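Putative ATP binding component of ABC-transporter (Escherichia coli, PDB 2R5O) is the substrate-binding C-terminal domain of Wzt, the probable ATP-hydrolysing subunit of an ABC transporter that exports O-antigen polysaccharide. Local coordinates at residues Asp28-Arg33 with Ile51-Gln56; Phe74-Val79 with Arg124-Ser129; Asp85-Gly90 with Glu114-Ser119; Leu140-Ile145 with Arg160-Ile165. All coordinates share one frame; numbering follows the deposited sequence. Where two conformers were deposited one is given.

Interaction 1 (Asp28-Arg33 with Ile51-Gln56)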
# COMPACT_ATOMS: atom_id res chain seq x y z
N ASP A 28 -19.91 -17.13 21.38
CA ASP A 28 -18.74 -16.30 21.06
C ASP A 28 -17.51 -17.21 20.97
O ASP A 28 -16.86 -17.49 21.99
CB ASP A 28 -18.60 -15.17 22.10
CG ASP A 28 -17.55 -14.17 21.75
OD1 ASP A 28 -16.71 -14.42 20.87
OD2 ASP A 28 -17.54 -13.09 22.39
N VAL A 29 -17.24 -17.72 19.77
CA VAL A 29 -16.14 -18.64 19.52
C VAL A 29 -14.94 -17.98 18.82
O VAL A 29 -13.99 -18.64 18.43
CB VAL A 29 -16.62 -19.86 18.70
CG1 VAL A 29 -17.71 -20.60 19.47
CG2 VAL A 29 -17.11 -19.48 17.34
N TYR A 30 -14.98 -16.65 18.70
CA TYR A 30 -13.93 -15.87 18.06
C TYR A 30 -12.54 -16.25 18.56
O TYR A 30 -11.60 -16.42 17.78
CB TYR A 30 -14.25 -14.41 18.34
CG TYR A 30 -13.53 -13.32 17.56
CD1 TYR A 30 -14.20 -12.58 16.58
CD2 TYR A 30 -12.23 -12.96 17.87
CE1 TYR A 30 -13.60 -11.54 15.93
CE2 TYR A 30 -11.60 -11.91 17.21
CZ TYR A 30 -12.31 -11.19 16.24
OH TYR A 30 -11.72 -10.11 15.62
N HIS A 31 -12.43 -16.40 19.88
CA HIS A 31 -11.15 -16.64 20.54
C HIS A 31 -10.57 -18.02 20.19
O HIS A 31 -9.39 -18.27 20.49
CB HIS A 31 -11.30 -16.51 22.05
CG HIS A 31 -12.06 -17.62 22.69
ND1 HIS A 31 -13.43 -17.66 22.81
CD2 HIS A 31 -11.59 -18.77 23.23
CE1 HIS A 31 -13.78 -18.79 23.40
NE2 HIS A 31 -12.68 -19.48 23.67
N THR A 32 -11.36 -18.90 19.57
CA THR A 32 -10.89 -20.25 19.24
C THR A 32 -10.25 -20.38 17.86
O THR A 32 -9.77 -21.45 17.52
CB THR A 32 -12.03 -21.29 19.28
OG1 THR A 32 -12.91 -21.10 18.16
CG2 THR A 32 -12.81 -21.22 20.61
N ARG A 33 -10.28 -19.32 17.06
CA ARG A 33 -9.91 -19.42 15.65
C ARG A 33 -8.41 -19.20 15.40
O ARG A 33 -7.73 -18.57 16.19
CB ARG A 33 -10.71 -18.41 14.81
CG ARG A 33 -12.21 -18.60 14.86
CD ARG A 33 -12.61 -20.04 14.53
NE ARG A 33 -14.05 -20.14 14.46
CZ ARG A 33 -14.71 -21.29 14.36
NH1 ARG A 33 -14.05 -22.45 14.33
NH2 ARG A 33 -16.03 -21.29 14.29
N ILE A 51 -19.03 -12.49 17.20
CA ILE A 51 -18.91 -13.80 17.85
C ILE A 51 -18.03 -14.80 17.08
O ILE A 51 -17.72 -15.85 17.62
CB ILE A 51 -20.31 -14.40 18.12
CG1 ILE A 51 -21.20 -14.36 16.87
CG2 ILE A 51 -20.96 -13.66 19.28
CD1 ILE A 51 -22.47 -15.19 17.05
N ASP A 52 -17.65 -14.47 15.86
CA ASP A 52 -16.79 -15.38 15.09
C ASP A 52 -16.17 -14.60 13.94
O ASP A 52 -16.63 -13.51 13.59
CB ASP A 52 -17.60 -16.59 14.57
CG ASP A 52 -16.75 -17.83 14.31
OD1 ASP A 52 -15.53 -17.81 14.51
OD2 ASP A 52 -17.37 -18.85 13.92
N TYR A 53 -15.12 -15.17 13.36
CA TYR A 53 -14.55 -14.65 12.12
C TYR A 53 -14.03 -15.79 11.28
O TYR A 53 -13.85 -16.92 11.77
CB TYR A 53 -13.43 -13.63 12.38
CG TYR A 53 -12.14 -14.19 12.95
CD1 TYR A 53 -11.06 -14.54 12.14
CD2 TYR A 53 -11.98 -14.33 14.31
CE1 TYR A 53 -9.89 -15.02 12.67
CE2 TYR A 53 -10.79 -14.80 14.86
CZ TYR A 53 -9.75 -15.14 14.03
OH TYR A 53 -8.58 -15.61 14.60
N HIS A 54 -13.77 -15.47 10.03
CA HIS A 54 -13.19 -16.43 9.10
C HIS A 54 -12.29 -15.68 8.14
O HIS A 54 -12.59 -14.56 7.75
CB HIS A 54 -14.30 -17.16 8.31
CG HIS A 54 -13.83 -18.38 7.60
ND1 HIS A 54 -13.71 -19.59 8.24
CD2 HIS A 54 -13.47 -18.58 6.32
CE1 HIS A 54 -13.28 -20.50 7.37
NE2 HIS A 54 -13.11 -19.91 6.20
N ILE A 55 -11.17 -16.28 7.76
CA ILE A 55 -10.28 -15.74 6.77
C ILE A 55 -10.04 -16.79 5.72
O ILE A 55 -9.84 -17.97 6.05
CB ILE A 55 -8.95 -15.26 7.40
CG1 ILE A 55 -9.28 -14.14 8.41
CG2 ILE A 55 -7.97 -14.75 6.33
CD1 ILE A 55 -8.09 -13.61 9.24
N GLN A 56 -10.10 -16.41 4.46
CA GLN A 56 -9.90 -17.34 3.35
C GLN A 56 -9.20 -16.63 2.22
O GLN A 56 -9.46 -15.45 1.98
CB GLN A 56 -11.22 -17.96 2.92
CG GLN A 56 -12.20 -16.95 2.49
CD GLN A 56 -13.62 -17.50 2.38
OE1 GLN A 56 -13.95 -18.52 3.00
NE2 GLN A 56 -14.47 -16.80 1.62

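Interaction 2 (Phe74-Val79 with Arg124-Ser129)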
# COMPACT_ATOMS: atom_id res chain seq x y z
N PHE A 74 -12.00 -11.44 4.49
CA PHE A 74 -12.02 -11.26 5.93
C PHE A 74 -13.48 -11.16 6.34
O PHE A 74 -14.14 -10.16 6.02
CB PHE A 74 -11.28 -9.98 6.30
CG PHE A 74 -9.82 -9.99 5.93
CD1 PHE A 74 -8.88 -10.57 6.76
CD2 PHE A 74 -9.37 -9.41 4.74
CE1 PHE A 74 -7.54 -10.55 6.42
CE2 PHE A 74 -8.05 -9.43 4.43
CZ PHE A 74 -7.13 -9.98 5.28
N LEU A 75 -14.00 -12.19 6.98
CA LEU A 75 -15.41 -12.30 7.35
C LEU A 75 -15.59 -12.21 8.84
O LEU A 75 -14.80 -12.80 9.61
CB LEU A 75 -16.03 -13.62 6.86
CG LEU A 75 -15.98 -13.82 5.34
CD1 LEU A 75 -14.75 -14.59 4.90
CD2 LEU A 75 -17.26 -14.47 4.84
N MET A 76 -16.63 -11.51 9.27
CA MET A 76 -16.98 -11.42 10.68
C MET A 76 -18.46 -11.73 10.87
O MET A 76 -19.28 -11.31 10.06
CB MET A 76 -16.63 -10.02 11.25
CG MET A 76 -17.08 -8.84 10.37
SD MET A 76 -16.78 -7.19 11.02
CE MET A 76 -18.08 -7.16 12.17
N LYS A 77 -18.79 -12.46 11.93
CA LYS A 77 -20.17 -12.82 12.25
C LYS A 77 -20.58 -12.07 13.51
O LYS A 77 -19.86 -12.06 14.51
CB LYS A 77 -20.28 -14.31 12.49
CG LYS A 77 -21.71 -14.75 12.76
CD LYS A 77 -21.91 -16.27 12.73
CE LYS A 77 -21.39 -16.91 13.97
NZ LYS A 77 -21.90 -18.32 14.17
N VAL A 78 -21.76 -11.45 13.45
CA VAL A 78 -22.26 -10.60 14.53
C VAL A 78 -23.67 -11.02 14.92
O VAL A 78 -24.51 -11.27 14.04
CB VAL A 78 -22.33 -9.12 14.09
CG1 VAL A 78 -22.77 -8.23 15.25
CG2 VAL A 78 -20.99 -8.68 13.53
N VAL A 79 -23.94 -11.05 16.23
CA VAL A 79 -25.30 -11.18 16.74
C VAL A 79 -25.74 -9.84 17.33
O VAL A 79 -25.00 -9.23 18.08
CB VAL A 79 -25.44 -12.36 17.75
CG1 VAL A 79 -24.53 -12.22 18.99
CG2 VAL A 79 -26.90 -12.49 18.21
N ARG A 124 -25.67 -11.93 11.46
CA ARG A 124 -25.25 -11.52 10.12
C ARG A 124 -23.77 -11.76 9.94
O ARG A 124 -23.00 -11.64 10.88
CB ARG A 124 -25.52 -10.04 9.90
CG ARG A 124 -26.93 -9.58 10.10
CD ARG A 124 -27.85 -10.01 8.99
NE ARG A 124 -29.22 -9.55 9.24
CZ ARG A 124 -29.73 -8.40 8.82
NH1 ARG A 124 -29.01 -7.53 8.11
NH2 ARG A 124 -30.98 -8.11 9.13
N VAL A 125 -23.37 -12.03 8.71
CA VAL A 125 -21.98 -12.12 8.34
C VAL A 125 -21.67 -10.98 7.38
O VAL A 125 -22.44 -10.67 6.46
CB VAL A 125 -21.69 -13.49 7.70
CG1 VAL A 125 -20.26 -13.53 7.18
CG2 VAL A 125 -21.94 -14.60 8.71
N PHE A 126 -20.51 -10.38 7.58
CA PHE A 126 -20.01 -9.29 6.75
C PHE A 126 -18.64 -9.65 6.23
O PHE A 126 -17.83 -10.19 6.97
CB PHE A 126 -19.93 -8.02 7.58
CG PHE A 126 -21.24 -7.65 8.24
CD1 PHE A 126 -22.36 -7.32 7.50
CD2 PHE A 126 -21.37 -7.73 9.61
CE1 PHE A 126 -23.57 -6.99 8.12
CE2 PHE A 126 -22.56 -7.39 10.25
CZ PHE A 126 -23.65 -7.02 9.51
N LYS A 127 -18.39 -9.32 4.96
CA LYS A 127 -17.15 -9.71 4.31
C LYS A 127 -16.44 -8.52 3.71
O LYS A 127 -17.03 -7.79 2.89
CB LYS A 127 -17.46 -10.75 3.22
CG LYS A 127 -16.22 -11.17 2.42
CD LYS A 127 -16.49 -12.32 1.48
CE LYS A 127 -17.18 -11.92 0.23
NZ LYS A 127 -17.09 -13.09 -0.73
N PHE A 128 -15.17 -8.36 4.05
CA PHE A 128 -14.28 -7.38 3.41
C PHE A 128 -13.28 -8.19 2.58
O PHE A 128 -12.60 -9.06 3.13
CB PHE A 128 -13.52 -6.55 4.46
CG PHE A 128 -14.40 -5.62 5.23
CD1 PHE A 128 -14.56 -4.33 4.81
CD2 PHE A 128 -15.04 -6.04 6.38
CE1 PHE A 128 -15.37 -3.46 5.49
CE2 PHE A 128 -15.86 -5.17 7.07
CZ PHE A 128 -16.02 -3.90 6.63
N SER A 129 -13.18 -7.91 1.30
CA SER A 129 -12.27 -8.64 0.42
C SER A 129 -11.27 -7.63 -0.15
O SER A 129 -11.67 -6.64 -0.74
CB SER A 129 -13.02 -9.32 -0.71
OG SER A 129 -13.96 -10.26 -0.23

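Interaction 3 (Asp85-Gly90 with Glu114-Ser119)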
# COMPACT_ATOMS: atom_id res chain seq x y z
N ASP A 85 -31.12 0.70 12.79
CA ASP A 85 -31.38 1.15 11.41
C ASP A 85 -30.17 1.12 10.48
O ASP A 85 -30.33 0.95 9.26
CB ASP A 85 -31.97 2.56 11.41
CG ASP A 85 -33.32 2.64 12.10
OD1 ASP A 85 -34.09 1.65 12.08
OD2 ASP A 85 -33.63 3.72 12.65
N CYS A 86 -28.96 1.29 11.03
CA CYS A 86 -27.76 1.44 10.22
C CYS A 86 -26.53 0.90 10.94
O CYS A 86 -25.93 1.59 11.77
CB CYS A 86 -27.55 2.90 9.83
SG CYS A 86 -26.12 3.23 8.75
N VAL A 87 -26.17 -0.34 10.66
CA VAL A 87 -25.02 -0.97 11.32
C VAL A 87 -23.84 -0.90 10.35
O VAL A 87 -24.01 -1.02 9.13
CB VAL A 87 -25.29 -2.40 11.81
CG1 VAL A 87 -26.50 -2.39 12.74
CG2 VAL A 87 -25.54 -3.39 10.67
N VAL A 88 -22.65 -0.73 10.91
CA VAL A 88 -21.48 -0.40 10.14
C VAL A 88 -20.32 -1.24 10.66
O VAL A 88 -19.67 -0.90 11.65
CB VAL A 88 -21.15 1.09 10.29
CG1 VAL A 88 -19.90 1.45 9.51
CG2 VAL A 88 -22.33 1.95 9.79
N PRO A 89 -20.06 -2.38 10.01
CA PRO A 89 -18.88 -3.17 10.31
C PRO A 89 -17.63 -2.49 9.77
O PRO A 89 -17.71 -1.78 8.78
CB PRO A 89 -19.12 -4.49 9.60
CG PRO A 89 -20.06 -4.14 8.51
CD PRO A 89 -20.92 -3.02 9.00
N GLY A 90 -16.48 -2.77 10.36
CA GLY A 90 -15.24 -2.20 9.89
C GLY A 90 -14.05 -3.05 10.21
O GLY A 90 -14.10 -3.94 11.06
N GLU A 114 -23.83 0.85 0.68
CA GLU A 114 -24.40 -0.05 1.68
C GLU A 114 -25.08 0.69 2.81
O GLU A 114 -24.47 1.59 3.42
CB GLU A 114 -23.27 -0.89 2.30
CG GLU A 114 -22.65 -1.87 1.32
CD GLU A 114 -23.42 -3.16 1.15
OE1 GLU A 114 -24.25 -3.51 2.02
OE2 GLU A 114 -23.16 -3.85 0.15
N ASN A 115 -26.31 0.30 3.09
CA ASN A 115 -27.00 0.65 4.34
C ASN A 115 -27.65 -0.61 4.87
O ASN A 115 -28.51 -1.18 4.21
CB ASN A 115 -28.05 1.75 4.17
CG ASN A 115 -28.60 2.22 5.50
OD1 ASN A 115 -28.04 3.13 6.11
ND2 ASN A 115 -29.65 1.57 6.00
N ILE A 116 -27.26 -1.00 6.07
CA ILE A 116 -27.61 -2.28 6.66
C ILE A 116 -28.46 -2.09 7.91
O ILE A 116 -28.00 -1.53 8.89
CB ILE A 116 -26.34 -3.08 7.01
CG1 ILE A 116 -25.35 -3.10 5.82
CG2 ILE A 116 -26.72 -4.49 7.41
CD1 ILE A 116 -23.94 -3.46 6.19
N SER A 117 -29.69 -2.58 7.87
CA SER A 117 -30.57 -2.57 9.04
C SER A 117 -30.71 -3.99 9.56
O SER A 117 -30.66 -4.95 8.80
CB SER A 117 -31.94 -1.98 8.71
OG SER A 117 -32.53 -2.73 7.67
N VAL A 118 -30.89 -4.11 10.87
CA VAL A 118 -31.02 -5.39 11.54
C VAL A 118 -32.13 -5.34 12.57
O VAL A 118 -32.51 -4.26 13.03
CB VAL A 118 -29.72 -5.83 12.24
CG1 VAL A 118 -28.57 -5.89 11.23
CG2 VAL A 118 -29.40 -4.92 13.40
N SER A 119 -32.66 -6.51 12.90
CA SER A 119 -33.61 -6.67 13.99
C SER A 119 -32.97 -7.40 15.16
O SER A 119 -32.03 -8.17 15.00
CB SER A 119 -34.82 -7.49 13.53
OG SER A 119 -35.44 -6.90 12.40
O HOH W 1 -25.17 0.50 7.27

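Interaction 4 (Leu140-Ile145 with Arg160-Ile165)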
# COMPACT_ATOMS: atom_id res chain seq x y z
N LEU A 140 -1.44 -6.71 12.38
CA LEU A 140 -2.52 -6.80 13.34
C LEU A 140 -3.82 -6.37 12.73
O LEU A 140 -3.92 -5.25 12.18
CB LEU A 140 -2.24 -5.93 14.55
CG LEU A 140 -0.92 -6.20 15.29
CD1 LEU A 140 -0.69 -5.22 16.41
CD2 LEU A 140 -0.87 -7.64 15.81
N LEU A 141 -4.82 -7.24 12.80
CA LEU A 141 -6.15 -7.00 12.26
C LEU A 141 -7.14 -6.77 13.39
O LEU A 141 -7.11 -7.45 14.41
CB LEU A 141 -6.60 -8.21 11.42
CG LEU A 141 -8.03 -8.23 10.87
CD1 LEU A 141 -8.26 -7.14 9.86
CD2 LEU A 141 -8.32 -9.61 10.28
N SER A 142 -8.03 -5.81 13.17
CA SER A 142 -9.20 -5.53 14.03
C SER A 142 -10.49 -5.68 13.24
O SER A 142 -10.55 -5.28 12.08
CB SER A 142 -9.15 -4.06 14.49
OG SER A 142 -7.93 -3.75 15.14
N PHE A 143 -11.52 -6.23 13.89
CA PHE A 143 -12.87 -6.23 13.38
C PHE A 143 -13.73 -5.43 14.36
O PHE A 143 -13.59 -5.64 15.58
CB PHE A 143 -13.47 -7.62 13.29
CG PHE A 143 -13.02 -8.47 12.12
CD1 PHE A 143 -13.34 -8.13 10.85
CD2 PHE A 143 -12.36 -9.67 12.34
CE1 PHE A 143 -13.06 -8.96 9.80
CE2 PHE A 143 -12.03 -10.50 11.28
CZ PHE A 143 -12.39 -10.14 10.01
N GLY A 144 -14.62 -4.58 13.87
CA GLY A 144 -15.52 -3.82 14.72
C GLY A 144 -16.91 -3.75 14.14
O GLY A 144 -17.10 -3.89 12.93
N ILE A 145 -17.90 -3.53 15.02
CA ILE A 145 -19.29 -3.26 14.61
C ILE A 145 -19.77 -2.04 15.40
O ILE A 145 -19.62 -1.97 16.62
CB ILE A 145 -20.21 -4.52 14.78
CG1 ILE A 145 -21.62 -4.29 14.24
CG2 ILE A 145 -20.25 -5.01 16.17
CD1 ILE A 145 -21.70 -4.24 12.73
N ARG A 160 -13.11 -5.28 18.34
CA ARG A 160 -12.12 -6.32 18.69
C ARG A 160 -10.77 -5.90 18.13
O ARG A 160 -10.33 -6.34 17.06
CB ARG A 160 -12.63 -7.68 18.24
CG ARG A 160 -13.98 -7.94 18.90
CD ARG A 160 -14.45 -9.38 18.97
NE ARG A 160 -13.62 -10.15 19.90
CZ ARG A 160 -13.99 -11.31 20.42
NH1 ARG A 160 -15.16 -11.83 20.12
NH2 ARG A 160 -13.18 -11.96 21.23
N TYR A 161 -10.16 -4.96 18.85
CA TYR A 161 -9.02 -4.21 18.35
C TYR A 161 -7.74 -5.05 18.51
O TYR A 161 -7.48 -5.66 19.56
CB TYR A 161 -8.92 -2.91 19.13
CG TYR A 161 -7.75 -2.04 18.82
CD1 TYR A 161 -7.64 -1.35 17.63
CD2 TYR A 161 -6.77 -1.82 19.79
CE1 TYR A 161 -6.53 -0.50 17.40
CE2 TYR A 161 -5.71 -1.01 19.57
CZ TYR A 161 -5.58 -0.36 18.39
OH TYR A 161 -4.49 0.47 18.22
N ASP A 162 -6.95 -5.09 17.44
CA ASP A 162 -5.69 -5.83 17.37
C ASP A 162 -5.89 -7.25 17.86
O ASP A 162 -5.12 -7.79 18.66
CB ASP A 162 -4.58 -5.14 18.18
CG ASP A 162 -4.05 -3.87 17.53
OD1 ASP A 162 -4.29 -3.61 16.36
OD2 ASP A 162 -3.33 -3.13 18.27
N SER A 163 -6.94 -7.88 17.34
CA SER A 163 -7.38 -9.18 17.84
C SER A 163 -6.94 -10.37 17.02
O SER A 163 -7.13 -11.50 17.50
CB SER A 163 -8.89 -9.18 17.97
OG SER A 163 -9.52 -8.92 16.71
N ILE A 164 -6.35 -10.15 15.85
CA ILE A 164 -5.93 -11.24 14.99
C ILE A 164 -4.55 -10.91 14.43
O ILE A 164 -4.30 -9.75 14.03
CB ILE A 164 -6.95 -11.45 13.84
CG1 ILE A 164 -8.34 -11.86 14.39
CG2 ILE A 164 -6.44 -12.48 12.82
CD1 ILE A 164 -9.48 -11.60 13.41
N ILE A 165 -3.64 -11.88 14.44
CA ILE A 165 -2.33 -11.71 13.80
C ILE A 165 -2.40 -12.30 12.40
O ILE A 165 -2.92 -13.40 12.18
CB ILE A 165 -1.15 -12.26 14.65
CG1 ILE A 165 0.18 -11.93 13.99
CG2 ILE A 165 -1.30 -13.75 14.93
CD1 ILE A 165 1.36 -12.00 14.93
O HOH W 2 -5.55 -3.47 13.86

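Interaction 1 (Asp28-Arg33 with Ile51-Gln56)
Tyr-53 turns the edge of its ring onto the face of Tyr-30, an edge-to-face (T-shaped) pair with centroids 4.6 Å apart and planes at 59°. CD2 of Tyr-53 does the touching: it stands over the centre of the Tyr-30 ring, 3.6 Å from CE1. The first torsion of Tyr-53 puts its CG between the backbone N and the carbonyl carbon (chi1 71°). CG of Arg-33 lies over one face of the Tyr-53 ring, offset toward its rim, and CB of Arg-33 comes to 3.5 Å from CZ of Tyr-53. Beyond that the arginine chain bends at chi2 and presents its guanidinium side-on to Asp-52, the two planes only 14° apart. NE of Arg-33 gives a straight 2.8 Å bond to the syn lone pair of Asp-52 OD1, and NH2 of Arg-33 reaches OD2 of the same carboxylate, also at 2.8 Å. OD1 additionally accepts the backbone N of Tyr-53 from above the carboxylate plane. Val-29 CG2 packs against Asp-52 CG, Val-29 N bonds Ile-51 O, and the Tyr-30 hydroxyl bonds Ser-163. The arrangement is a bidentate salt bridge beside an aromatic pair, tying the N-terminal loop to strand 48-57 at a classic beta bulge, Ile-51 and Asp-52 opposite Lys-77.

Interaction 2 (Phe74-Val79 with Arg124-Ser129)
Phe-126 receives Val-78 at the edge of its ring: CG2 of the valine lies in the ring plane, 3.9 Å from CE2 of Phe-126. The rings of Phe-74 and Phe-128 instead have carbonyl oxygens of the facing strand near their edges, O of Phe-128 and O of Phe-74 respectively. All belong to an antiparallel pair of strands, 71-80 with 123-131, in one sheet of the immunoglobulin-like fold. Phe-74, Met-76, Val-78, Phe-126 and Phe-128 share the face that packs into the core, where Phe-74 and Met-76 meet Phe-143 of the other sheet. Met-76 CG, held between its backbone N and carbonyl carbon (chi1 47°), comes within 4.1 Å of CB of Phe-126. On the reverse face Leu-75 and Lys-127 run side by side, CG to CG at 4.0 Å, and CD2 of Leu-75 meets CG1 of Val-125. Lys-77 turns its amine away to the backbone oxygens of Ser-22 and Glu-25. Along Lys-127 to Ser-129 the sheet runs on into a strand of the second subunit, whose Phe-184 makes an edge-to-face contact with Phe-128. Six backbone bonds join the strands, and between them CA of Leu-75 approaches O of Phe-126 at 3.2 Å in a CA-H...O contact.

Interaction 3 (Asp85-Gly90 with Glu114-Ser119)
Val-87 and Ile-116 cross at about a right angle, the CG2 methyls of the two residues meeting at 3.6 Å. The valine is the central bump. Its CG2 rests against Ile-116 and also meets CG1 of Val-118, while its CG1 lies 3.9 Å from CG2 of Val-118, so two branched side chains of 114-119 close round one of 85-90. Farther along, the isoleucine stretches its CD1 tip to tip toward the ring carbon CD of Pro-89, 4.1 Å away. CG1 of Ile-116 is anti to the carbonyl carbon (chi1 -49°) and CD1 continues outward (chi2 161°), which gives the chain its reach. The backbones are pinned beneath this by a bond from Val-87 N to Ile-116 O, 2.8 Å. A water bridges the next step, accepting from Ile-116 N and donating to Val-87 O at 2.7 Å. At the outer end Ser-117 CB sits 3.4 Å from Asp-85 O, and ND2 of Asn-115 makes a weak hydrogen bond to that same oxygen. Phe-126 and Arg-124 pack on Ile-116, and Phe-184 of the second subunit touches both Pro-89 and Ile-116. One direct backbone bond and one water-mediated link thus join the short, weakly bonded strand 116-118 to the start of strand 84-95 in the beta-sandwich, close to the second subunit.

Interaction 4 (Leu140-Ile145 with Arg160-Ile165)
Ser-142 OG accepts the backbone N of Asp-162 in a nearly straight bond of 2.8 Å in the beta hairpin of strands 137-147 and 153-169, where the second strand turns a corner at Asp-162, within the immunoglobulin-like fold. OG is anti to the carbonyl carbon (chi1 -55°), and it also approaches CD1 of the Tyr-161 ring. A water lies 2.7 Å from Ser-142 OG and within bonding range of Leu-140 O and Asp-162 OD1, linking both strands. On the same flank Leu-140 lays CB and CD1 against the Asp-162 carboxylate, CB being 3.6 Å from OD1.

Toward the core, Leu-141 and Ile-164 lie side by side, and CD1 of Ile-164 reaches on to CE2 of Phe-143 at 3.5 Å. Just after the corner comes a classic beta bulge: Ser-163 and Ile-164 both face Leu-141, whose carbonyl O accepts from both of their backbone nitrogens. In the second shell, Tyr-30 and Tyr-53 pack on Ile-164 and Phe-143, Glu-40 and Asp-28 hold the Arg-160 guanidinium, and Lys-94 meets the Tyr-161 hydroxyl. Across the corner, Ser-163 OG donates to Arg-160 O over 2.7 Å, coming from above the carbonyl plane.

Interactions 1 and 2 share the four-stranded antiparallel sheet, where strands 48-57 and 71-80 are neighbours, and their centres lie about 10 Å apart. Interactions 3 and 4 belong to the other sheet, joined through strands 84-95 and 137-147, with centres about 19 Å apart. The two sheets face each other: Phe-74 and Met-76 of interaction 2 pack on Leu-141 and Phe-143 of interaction 4. Interaction 1 adds the N-terminal loop, whose Tyr-30 and Asp-28 reach Ser-163 and Arg-160. Along the chain, 1 precedes the rest, 3 falls between the two strands of 2, and 4 closes last. Interactions 2 and 3 both touch the second subunit, consistent with the domain-swapped dimer.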